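Local atomic coordinates of anthranilate-CoA ligase (Stigmatella aurantiaca, PDB entry 4WV3), a protein that belongs to the ANL superfamily of AMP-binding enzymes, with a large AMP-binding domain followed by a smaller C-terminal domain. Residues V81-G89 against A161-L172; I185-T195 against G318-F326. All coordinates share one frame; numbering follows the deposited sequence.

Contact 1 of 2, residues V81-G89 against A161-L172; sequences VKLGAIAVG and AAQSHREDICSL
Ile86 lies across Ile169 at a slant, its terminal CD1 resting 3.8 Å from Ile169 CG2. The two branches of Ile86 divide the work. Ile86 CG1, placed beside the backbone N (chi1 -57°), carries CD1 over the Ile169 side chain, while Ile86 CG2 is turned the other way and lies against the Ser171 backbone and 3.9 Å from Leu172 CB. Further along, Val88 and Leu172 stand side by side and point the same way, Val88 CG2 meeting Leu172 CB at 4.1 Å. Beneath these side chains the backbones of strands 86-89 and 169-172 run parallel, 15° apart, joined by a single bridge between Ala87 and Ser171. Ala87 N donates to Cys170 O at 3.0 Å, and Leu172 N returns a bond to Ala87 O at 2.8 Å. Opposite His187 of the neighbouring strand 183-188, strand 169-175 spends two residues, Cys170 and Ser171, on one: a classic beta bulge. A Schellman motif closes helix 71-83 at Gly84, whose positive phi turns the chain toward strand 86-89. Just before it, Lys82 O accepts a bond from Ala162 N at 3.0 Å. The Lys82 side chain runs out extended, laying CG 4.0 Å from Ala161 CB, and its NZ ends in a salt bridge with Glu17. Between the two segments a water donates to both Gly84 O and Ile169 O.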
loop_
_atom_site.group_PDB
_atom_site.type_symbol
_atom_site.label_atom_id
_atom_site.label_comp_id
_atom_site.label_asym_id
_atom_site.label_seq_id
_atom_site.Cartn_x
_atom_site.Cartn_y
_atom_site.Cartn_z
ATOM N N VAL A 81 -0.555 -10.025 17.738
ATOM C CA VAL A 81 0.601 -10.763 17.236
ATOM C C VAL A 81 1.366 -11.476 18.351
ATOM O O VAL A 81 1.739 -12.643 18.212
ATOM C CB VAL A 81 1.558 -9.838 16.452
ATOM C CG1 VAL A 81 2.865 -10.549 16.140
ATOM C CG2 VAL A 81 0.891 -9.349 15.174
ATOM N N LYS A 82 1.587 -10.776 19.460
ATOM C CA LYS A 82 2.313 -11.340 20.593
ATOM C C LYS A 82 1.589 -12.547 21.179
ATOM O O LYS A 82 2.215 -13.473 21.697
ATOM C CB LYS A 82 2.520 -10.282 21.677
ATOM C CG LYS A 82 3.348 -10.760 22.857
ATOM C CD LYS A 82 3.748 -9.609 23.757
ATOM C CE LYS A 82 4.612 -10.093 24.906
ATOM N NZ LYS A 82 5.124 -8.962 25.725
ATOM N N LEU A 83 0.264 -12.533 21.085
ATOM C CA LEU A 83 -0.554 -13.606 21.630
ATOM C C LEU A 83 -0.507 -14.843 20.739
ATOM O O LEU A 83 -0.906 -15.933 21.149
ATOM C CB LEU A 83 -1.998 -13.131 21.795
ATOM C CG LEU A 83 -2.851 -13.926 22.779
ATOM C CD1 LEU A 83 -2.190 -13.920 24.146
ATOM C CD2 LEU A 83 -4.257 -13.355 22.852
ATOM N N GLY A 84 -0.011 -14.668 19.519
ATOM C CA GLY A 84 0.043 -15.751 18.555
ATOM C C GLY A 84 -1.209 -15.790 17.702
ATOM O O GLY A 84 -1.383 -16.680 16.869
ATOM N N ALA A 85 -2.088 -14.818 17.921
ATOM C CA ALA A 85 -3.315 -14.704 17.143
ATOM C C ALA A 85 -3.038 -13.983 15.829
ATOM O O ALA A 85 -1.991 -13.357 15.665
ATOM C CB ALA A 85 -4.383 -13.977 17.941
ATOM N N ILE A 86 -3.979 -14.070 14.896
ATOM C CA ILE A 86 -3.791 -13.492 13.571
ATOM C C ILE A 86 -4.482 -12.140 13.429
ATOM O O ILE A 86 -5.709 -12.050 13.447
ATOM C CB ILE A 86 -4.284 -14.448 12.466
ATOM C CG1 ILE A 86 -3.558 -15.793 12.575
ATOM C CG2 ILE A 86 -4.076 -13.830 11.093
ATOM C CD1 ILE A 86 -3.977 -16.809 11.536
ATOM N N ALA A 87 -3.684 -11.087 13.287
ATOM C CA ALA A 87 -4.218 -9.741 13.127
ATOM C C ALA A 87 -4.786 -9.535 11.727
ATOM O O ALA A 87 -4.124 -9.821 10.728
ATOM C CB ALA A 87 -3.142 -8.708 13.423
ATOM N N VAL A 88 -6.017 -9.041 11.658
ATOM C CA VAL A 88 -6.665 -8.781 10.378
ATOM C C VAL A 88 -6.912 -7.285 10.191
ATOM O O VAL A 88 -7.923 -6.751 10.649
ATOM C CB VAL A 88 -7.999 -9.547 10.255
ATOM C CG1 VAL A 88 -8.589 -9.370 8.862
ATOM C CG2 VAL A 88 -7.793 -11.022 10.564
ATOM N N GLY A 89 -5.976 -6.614 9.524
ATOM C CA GLY A 89 -6.094 -5.191 9.257
ATOM C C GLY A 89 -7.046 -4.915 8.111
ATOM O O GLY A 89 -6.744 -5.214 6.956
ATOM N N ALA A 161 5.309 -13.807 25.287
ATOM C CA ALA A 161 5.095 -14.008 23.860
ATOM C C ALA A 161 4.840 -15.480 23.562
ATOM O O ALA A 161 5.454 -16.360 24.166
ATOM C CB ALA A 161 6.286 -13.497 23.063
ATOM N N ALA A 162 3.927 -15.743 22.634
ATOM C CA ALA A 162 3.569 -17.110 22.279
ATOM C C ALA A 162 4.723 -17.819 21.578
ATOM O O ALA A 162 5.494 -17.197 20.846
ATOM C CB ALA A 162 2.326 -17.121 21.404
ATOM N N GLN A 163 4.836 -19.123 21.807
ATOM C CA GLN A 163 5.892 -19.922 21.195
ATOM C C GLN A 163 5.583 -20.178 19.725
ATOM O O GLN A 163 5.365 -21.317 19.312
ATOM C CB GLN A 163 6.051 -21.250 21.937
ATOM C CG GLN A 163 6.244 -21.102 23.437
ATOM C CD GLN A 163 6.253 -22.438 24.157
ATOM O OE1 GLN A 163 6.490 -23.483 23.550
ATOM N NE2 GLN A 163 5.986 -22.411 25.458
ATOM N N SER A 164 5.568 -19.109 18.937
ATOM C CA SER A 164 5.212 -19.203 17.528
ATOM C C SER A 164 6.411 -19.558 16.660
ATOM O O SER A 164 7.507 -19.026 16.842
ATOM C CB SER A 164 4.595 -17.887 17.046
ATOM O OG SER A 164 5.516 -16.817 17.170
ATOM N N HIS A 165 6.194 -20.470 15.717
ATOM C CA HIS A 165 7.195 -20.774 14.707
ATOM C C HIS A 165 7.342 -19.528 13.849
ATOM O O HIS A 165 6.386 -18.767 13.692
ATOM C CB HIS A 165 6.729 -21.954 13.854
ATOM C CG HIS A 165 7.819 -22.595 13.052
ATOM N ND1 HIS A 165 8.331 -22.033 11.904
ATOM C CD2 HIS A 165 8.482 -23.763 13.227
ATOM C CE1 HIS A 165 9.270 -22.821 11.410
ATOM N NE2 HIS A 165 9.380 -23.878 12.194
ATOM N N ARG A 166 8.530 -19.305 13.296
ATOM C CA ARG A 166 8.747 -18.120 12.472
ATOM C C ARG A 166 7.937 -18.184 11.178
ATOM O O ARG A 166 7.756 -17.175 10.498
ATOM C CB ARG A 166 10.234 -17.913 12.173
ATOM C CG ARG A 166 10.860 -18.961 11.271
ATOM C CD ARG A 166 12.243 -18.516 10.818
ATOM N NE ARG A 166 12.877 -19.481 9.924
ATOM C CZ ARG A 166 13.964 -20.183 10.230
ATOM N NH1 ARG A 166 14.552 -20.023 11.408
ATOM N NH2 ARG A 166 14.470 -21.038 9.352
ATOM N N GLU A 167 7.440 -19.372 10.852
ATOM C CA GLU A 167 6.641 -19.567 9.649
ATOM C C GLU A 167 5.142 -19.555 9.944
ATOM O O GLU A 167 4.324 -19.654 9.029
ATOM C CB GLU A 167 7.035 -20.869 8.954
ATOM C CG GLU A 167 8.502 -20.932 8.569
ATOM C CD GLU A 167 8.871 -22.232 7.885
ATOM O OE1 GLU A 167 7.952 -22.980 7.490
ATOM O OE2 GLU A 167 10.082 -22.503 7.744
ATOM N N ASP A 168 4.785 -19.433 11.219
ATOM C CA ASP A 168 3.381 -19.343 11.610
ATOM C C ASP A 168 2.780 -18.014 11.175
ATOM O O ASP A 168 3.452 -16.984 11.198
ATOM C CB ASP A 168 3.222 -19.513 13.122
ATOM C CG ASP A 168 3.266 -20.965 13.556
ATOM O OD1 ASP A 168 2.853 -21.839 12.763
ATOM O OD2 ASP A 168 3.706 -21.231 14.694
ATOM N N ILE A 169 1.510 -18.042 10.786
ATOM C CA ILE A 169 0.808 -16.844 10.341
ATOM C C ILE A 169 0.554 -15.891 11.507
ATOM O O ILE A 169 0.108 -16.312 12.574
ATOM C CB ILE A 169 -0.538 -17.200 9.679
ATOM C CG1 ILE A 169 -0.332 -18.240 8.575
ATOM C CG2 ILE A 169 -1.217 -15.953 9.131
ATOM C CD1 ILE A 169 0.596 -17.784 7.471
ATOM N N CYS A 170 0.841 -14.608 11.301
ATOM C CA CYS A 170 0.603 -13.602 12.332
ATOM C C CYS A 170 -0.305 -12.475 11.846
ATOM O O CYS A 170 -0.779 -11.667 12.644
ATOM C CB CYS A 170 1.924 -13.025 12.849
ATOM S SG CYS A 170 2.841 -12.028 11.656
ATOM N N SER A 171 -0.548 -12.423 10.541
ATOM C CA SER A 171 -1.419 -11.392 9.982
ATOM C C SER A 171 -2.155 -11.851 8.727
ATOM O O SER A 171 -1.713 -12.762 8.029
ATOM C CB SER A 171 -0.629 -10.114 9.689
ATOM O OG SER A 171 0.314 -10.317 8.651
ATOM N N LEU A 172 -3.282 -11.203 8.453
ATOM C CA LEU A 172 -4.086 -11.502 7.276
ATOM C C LEU A 172 -4.599 -10.208 6.652
ATOM O O LEU A 172 -5.421 -9.505 7.242
ATOM C CB LEU A 172 -5.257 -12.412 7.650
ATOM C CG LEU A 172 -6.240 -12.769 6.533
ATOM C CD1 LEU A 172 -5.521 -13.454 5.384
ATOM C CD2 LEU A 172 -7.358 -13.651 7.070
HETATM O O HOH W 1 1.049 -16.804 15.401
#

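Contact 2 of 2, residues I185-T195 against G318-F326. With 3UK (5'-O-[(S)-[(2-aminobenzoyl)oxy](hydroxy)phosphoryl]adenosine), chain C.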
loop_
_atom_site.group_PDB
_atom_site.type_symbol
_atom_site.label_atom_id
_atom_site.label_comp_id
_atom_site.label_asym_id
_atom_site.label_seq_id
_atom_site.Cartn_x
_atom_site.Cartn_y
_atom_site.Cartn_z
ATOM N N ILE A 185 -4.609 -12.476 2.266
ATOM C CA ILE A 185 -3.179 -12.736 2.150
ATOM C C ILE A 185 -2.524 -12.867 3.522
ATOM O O ILE A 185 -2.346 -11.874 4.229
ATOM C CB ILE A 185 -2.476 -11.638 1.333
ATOM C CG1 ILE A 185 -3.060 -11.585 -0.080
ATOM C CG2 ILE A 185 -0.972 -11.877 1.291
ATOM C CD1 ILE A 185 -2.505 -10.476 -0.937
ATOM N N PRO A 186 -2.181 -14.104 3.908
ATOM C CA PRO A 186 -1.535 -14.388 5.193
ATOM C C PRO A 186 -0.015 -14.264 5.124
ATOM O O PRO A 186 0.606 -14.739 4.172
ATOM C CB PRO A 186 -1.934 -15.841 5.460
ATOM C CG PRO A 186 -2.067 -16.438 4.101
ATOM C CD PRO A 186 -2.548 -15.337 3.188
ATOM N N HIS A 187 0.573 -13.622 6.129
ATOM C CA HIS A 187 2.025 -13.516 6.228
ATOM C C HIS A 187 2.527 -14.070 7.556
ATOM O O HIS A 187 1.849 -13.975 8.579
ATOM C CB HIS A 187 2.489 -12.068 6.048
ATOM C CG HIS A 187 2.646 -11.658 4.618
ATOM N ND1 HIS A 187 3.687 -12.096 3.827
ATOM C CD2 HIS A 187 1.896 -10.846 3.836
ATOM C CE1 HIS A 187 3.570 -11.574 2.620
ATOM N NE2 HIS A 187 2.492 -10.811 2.598
ATOM N N ALA A 188 3.721 -14.650 7.528
ATOM C CA ALA A 188 4.308 -15.251 8.717
ATOM C C ALA A 188 5.098 -14.226 9.522
ATOM O O ALA A 188 5.376 -13.127 9.041
ATOM C CB ALA A 188 5.193 -16.424 8.333
ATOM N N HIS A 189 5.455 -14.597 10.749
ATOM C CA HIS A 189 6.243 -13.734 11.623
ATOM C C HIS A 189 7.560 -13.330 10.970
ATOM O O HIS A 189 8.009 -12.196 11.118
ATOM C CB HIS A 189 6.525 -14.429 12.958
ATOM C CG HIS A 189 5.305 -14.657 13.797
ATOM N ND1 HIS A 189 4.922 -13.795 14.801
ATOM C CD2 HIS A 189 4.388 -15.653 13.787
ATOM C CE1 HIS A 189 3.821 -14.249 15.373
ATOM N NE2 HIS A 189 3.475 -15.374 14.774
ATOM N N LYS A 190 8.166 -14.264 10.241
ATOM C CA LYS A 190 9.472 -14.045 9.624
ATOM C C LYS A 190 9.468 -12.919 8.593
ATOM O O LYS A 190 10.486 -12.265 8.379
ATOM C CB LYS A 190 9.983 -15.335 8.975
ATOM C CG LYS A 190 9.118 -15.851 7.837
ATOM C CD LYS A 190 9.798 -16.994 7.098
ATOM C CE LYS A 190 8.888 -17.579 6.028
ATOM N NZ LYS A 190 8.461 -16.560 5.029
ATOM N N ASP A 191 8.321 -12.696 7.961
ATOM C CA ASP A 191 8.221 -11.731 6.872
ATOM C C ASP A 191 8.464 -10.296 7.328
ATOM O O ASP A 191 8.914 -9.456 6.548
ATOM C CB ASP A 191 6.855 -11.842 6.192
ATOM C CG ASP A 191 6.616 -13.211 5.594
ATOM O OD1 ASP A 191 7.605 -13.868 5.205
ATOM O OD2 ASP A 191 5.443 -13.632 5.513
ATOM N N TYR A 192 8.175 -10.021 8.594
ATOM C CA TYR A 192 8.284 -8.661 9.120
ATOM C C TYR A 192 9.722 -8.155 9.312
ATOM O O TYR A 192 10.063 -7.084 8.809
ATOM C CB TYR A 192 7.434 -8.494 10.388
ATOM C CG TYR A 192 5.951 -8.446 10.101
ATOM C CD1 TYR A 192 5.258 -7.244 10.144
ATOM C CD2 TYR A 192 5.250 -9.596 9.763
ATOM C CE1 TYR A 192 3.906 -7.190 9.875
ATOM C CE2 TYR A 192 3.897 -9.552 9.489
ATOM C CZ TYR A 192 3.230 -8.345 9.547
ATOM O OH TYR A 192 1.884 -8.289 9.277
ATOM N N PRO A 193 10.576 -8.913 10.028
ATOM C CA PRO A 193 11.955 -8.420 10.116
ATOM C C PRO A 193 12.704 -8.575 8.794
ATOM O O PRO A 193 13.654 -7.835 8.538
ATOM C CB PRO A 193 12.577 -9.319 11.188
ATOM C CG PRO A 193 11.785 -10.570 11.129
ATOM C CD PRO A 193 10.384 -10.140 10.821
ATOM N N LEU A 194 12.273 -9.523 7.967
ATOM C CA LEU A 194 12.901 -9.753 6.670
ATOM C C LEU A 194 12.694 -8.581 5.715
ATOM O O LEU A 194 13.650 -8.081 5.124
ATOM C CB LEU A 194 12.386 -11.047 6.039
ATOM C CG LEU A 194 13.034 -12.349 6.511
ATOM C CD1 LEU A 194 12.330 -13.552 5.897
ATOM C CD2 LEU A 194 14.511 -12.356 6.165
ATOM N N THR A 195 11.447 -8.144 5.563
ATOM C CA THR A 195 11.151 -6.991 4.718
ATOM C C THR A 195 11.755 -5.720 5.305
ATOM O O THR A 195 12.182 -4.828 4.571
ATOM C CB THR A 195 9.634 -6.785 4.519
ATOM O OG1 THR A 195 8.984 -6.723 5.795
ATOM C CG2 THR A 195 9.039 -7.921 3.701
ATOM N N GLY A 318 5.921 -2.790 -4.755
ATOM C CA GLY A 318 5.690 -3.865 -3.814
ATOM C C GLY A 318 4.287 -4.407 -3.989
ATOM O O GLY A 318 3.475 -3.827 -4.708
ATOM N N CYS A 319 4.004 -5.529 -3.341
ATOM C CA CYS A 319 2.664 -6.095 -3.361
ATOM C C CYS A 319 2.373 -6.737 -2.015
ATOM O O CYS A 319 3.291 -7.041 -1.254
ATOM C CB CYS A 319 2.510 -7.110 -4.496
ATOM S SG CYS A 319 3.559 -8.574 -4.360
ATOM N N THR A 320 1.093 -6.932 -1.721
ATOM C CA THR A 320 0.688 -7.484 -0.436
ATOM C C THR A 320 1.123 -8.943 -0.307
ATOM O O THR A 320 1.392 -9.426 0.793
ATOM C CB THR A 320 -0.832 -7.346 -0.224
ATOM O OG1 THR A 320 -1.226 -5.993 -0.486
ATOM C CG2 THR A 320 -1.217 -7.712 1.202
ATOM N N GLU A 321 1.213 -9.634 -1.440
ATOM C CA GLU A 321 1.671 -11.022 -1.458
ATOM C C GLU A 321 3.124 -11.137 -0.999
ATOM O O GLU A 321 3.526 -12.156 -0.438
ATOM C CB GLU A 321 1.513 -11.632 -2.854
ATOM C CG GLU A 321 0.070 -11.871 -3.287
ATOM C CD GLU A 321 -0.593 -10.631 -3.860
ATOM O OE1 GLU A 321 0.023 -9.544 -3.820
ATOM O OE2 GLU A 321 -1.735 -10.747 -4.354
ATOM N N ASN A 322 3.905 -10.089 -1.243
ATOM C CA ASN A 322 5.304 -10.052 -0.831
ATOM C C ASN A 322 5.481 -9.181 0.408
ATOM O O ASN A 322 6.591 -9.014 0.914
ATOM C CB ASN A 322 6.179 -9.521 -1.968
ATOM C CG ASN A 322 7.661 -9.696 -1.696
ATOM O OD1 ASN A 322 8.107 -10.777 -1.314
ATOM N ND2 ASN A 322 8.427 -8.626 -1.873
ATOM N N PHE A 323 4.380 -8.611 0.887
ATOM C CA PHE A 323 4.423 -7.733 2.050
ATOM C C PHE A 323 4.865 -6.326 1.663
ATOM O O PHE A 323 4.148 -5.354 1.900
ATOM C CB PHE A 323 5.357 -8.304 3.118
ATOM C CG PHE A 323 5.158 -7.706 4.482
ATOM C CD1 PHE A 323 4.097 -8.104 5.278
ATOM C CD2 PHE A 323 6.030 -6.745 4.966
ATOM C CE1 PHE A 323 3.910 -7.555 6.532
ATOM C CE2 PHE A 323 5.849 -6.192 6.219
ATOM C CZ PHE A 323 4.787 -6.598 7.004
ATOM N N HIS A 324 6.050 -6.221 1.068
ATOM C CA HIS A 324 6.584 -4.926 0.650
ATOM C C HIS A 324 7.422 -4.933 -0.630
ATOM O O HIS A 324 7.391 -5.889 -1.405
ATOM C CB HIS A 324 7.373 -4.312 1.808
ATOM C CG HIS A 324 7.177 -2.833 1.949
ATOM N ND1 HIS A 324 8.048 -1.910 1.413
ATOM C CD2 HIS A 324 6.201 -2.119 2.559
ATOM C CE1 HIS A 324 7.621 -0.692 1.689
ATOM N NE2 HIS A 324 6.503 -0.790 2.384
ATOM N N ILE A 325 8.171 -3.853 -0.829
ATOM C CA ILE A 325 8.869 -3.579 -2.085
ATOM C C ILE A 325 9.939 -4.609 -2.455
ATOM O O ILE A 325 10.745 -5.010 -1.616
ATOM C CB ILE A 325 9.489 -2.162 -2.064
ATOM C CG1 ILE A 325 8.392 -1.110 -1.880
ATOM C CG2 ILE A 325 10.277 -1.893 -3.332
ATOM C CD1 ILE A 325 8.888 0.317 -1.948
ATOM N N PHE A 326 9.934 -5.031 -3.719
ATOM C CA PHE A 326 10.914 -5.993 -4.221
ATOM C C PHE A 326 11.778 -5.427 -5.354
ATOM O O PHE A 326 12.823 -5.988 -5.685
ATOM C CB PHE A 326 10.236 -7.302 -4.645
ATOM C CG PHE A 326 9.057 -7.115 -5.561
ATOM C CD1 PHE A 326 9.206 -7.216 -6.933
ATOM C CD2 PHE A 326 7.797 -6.853 -5.046
ATOM C CE1 PHE A 326 8.124 -7.047 -7.776
ATOM C CE2 PHE A 326 6.710 -6.682 -5.884
ATOM C CZ PHE A 326 6.875 -6.780 -7.251
HETATM C C10 3UK C . 1.176 -2.130 -8.322
HETATM C C15 3UK C . 3.140 -0.614 -8.564
HETATM C C17 3UK C . 4.276 0.391 -10.371
HETATM C C21 3UK C . 1.691 -3.383 -8.974
HETATM C C26 3UK C . 2.375 -2.236 -2.308
HETATM C C28 3UK C . 4.461 -1.054 -2.025
HETATM O O01 3UK C . 0.479 -1.651 -3.684
HETATM C C02 3UK C . 1.069 -2.549 -3.127
HETATM O O03 3UK C . 0.412 -3.788 -2.890
HETATM P P04 3UK C . -0.987 -4.121 -3.570
HETATM O O05 3UK C . -1.458 -5.527 -3.082
HETATM O O06 3UK C . -0.887 -4.160 -5.172
HETATM C C07 3UK C . 0.375 -4.438 -5.798
HETATM C C08 3UK C . 0.304 -3.972 -7.223
HETATM O O09 3UK C . 0.311 -2.527 -7.266
HETATM N N11 3UK C . 2.254 -1.353 -7.801
HETATM C C12 3UK C . 2.571 -1.210 -6.479
HETATM N N13 3UK C . 3.654 -0.388 -6.387
HETATM C C14 3UK C . 4.026 -0.006 -7.666
HETATM N N16 3UK C . 3.282 -0.405 -9.898
HETATM N N18 3UK C . 5.146 0.996 -9.574
HETATM C C19 3UK C . 5.073 0.840 -8.243
HETATM N N20 3UK C . 6.008 1.493 -7.397
HETATM O O22 3UK C . 0.922 -3.673 -10.125
HETATM C C23 3UK C . 1.495 -4.417 -7.970
HETATM O O24 3UK C . 1.240 -5.683 -8.610
HETATM O O25 3UK C . -2.019 -3.093 -3.140
HETATM C C27 3UK C . 3.289 -1.322 -2.774
HETATM C C29 3UK C . 4.699 -1.737 -0.785
HETATM C C30 3UK C . 3.788 -2.654 -0.321
HETATM C C31 3UK C . 2.613 -2.921 -1.066
HETATM N N32 3UK C . 1.642 -3.896 -0.572
#
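Phe323 pushes its ring between His187 and Tyr192, presenting its edge to a face of each. With CG anti to the backbone N (chi1 -163°), the ring reaches toward helix 191-204. Its plane stands at 82° to that of His187, with centroids 5.2 Å apart, and at 67° to that of Tyr192. Phe323 CB also sits over the imidazole face in a CH-pi contact, 4.0 Å from the His187 ring centroid. Thr195 crosses the Phe323 side chain at about a right angle, its CG2 lying 3.5 Å from Phe323 CD2. The imidazole is held at both nitrogens, each partner in the ring plane: His187 NE2 donates to Thr320 O, and His187 ND1 to Asp191 OD2 at 2.9 Å. Together the two bonds should hold the ring's rotation; Ala188 N, donating to the same Asp191 OD2 from the opposite face, helps position that carboxylate. Segment 318-326 is a pocket wall of the AMP-binding domain. Thr320 OG1 sits beside its own N, and both donate to O05 of the bound 3UK, OG1 at 2.6 Å. The His324 ring lies with one face over 3UK C29. Beside Thr320, Ile185 CD1 reaches the Glu321 carboxylate carbon CD at 3.5 Å, while Glu321 OE2 is hydrogen-bonded to Tyr377 OH.

In the fold
The two contacts follow one another along the chain, both segments of contact 1 ahead of those of contact 2, and their centres lie 14 Å apart within the AMP-binding domain. They meet through the antiparallel pair of strands 169-175 and 183-188, which follow each other in sequence: contact 1 uses the first strand, contact 2 the second. Ser171 OG and Tyr192 OH, 2.6 Å apart, are probably hydrogen-bonded between the two, and Leu172 packs against Ile185. Strand 86-89 lies at the edge of the parallel sheet that includes 62-66, where the bridge of contact 1 attaches strand 169-175, whereas 318-326 joins strands 313-318 and 325-328 of the mixed sheet. The hairpin thus connects one sheet to the 3UK pocket beside the other.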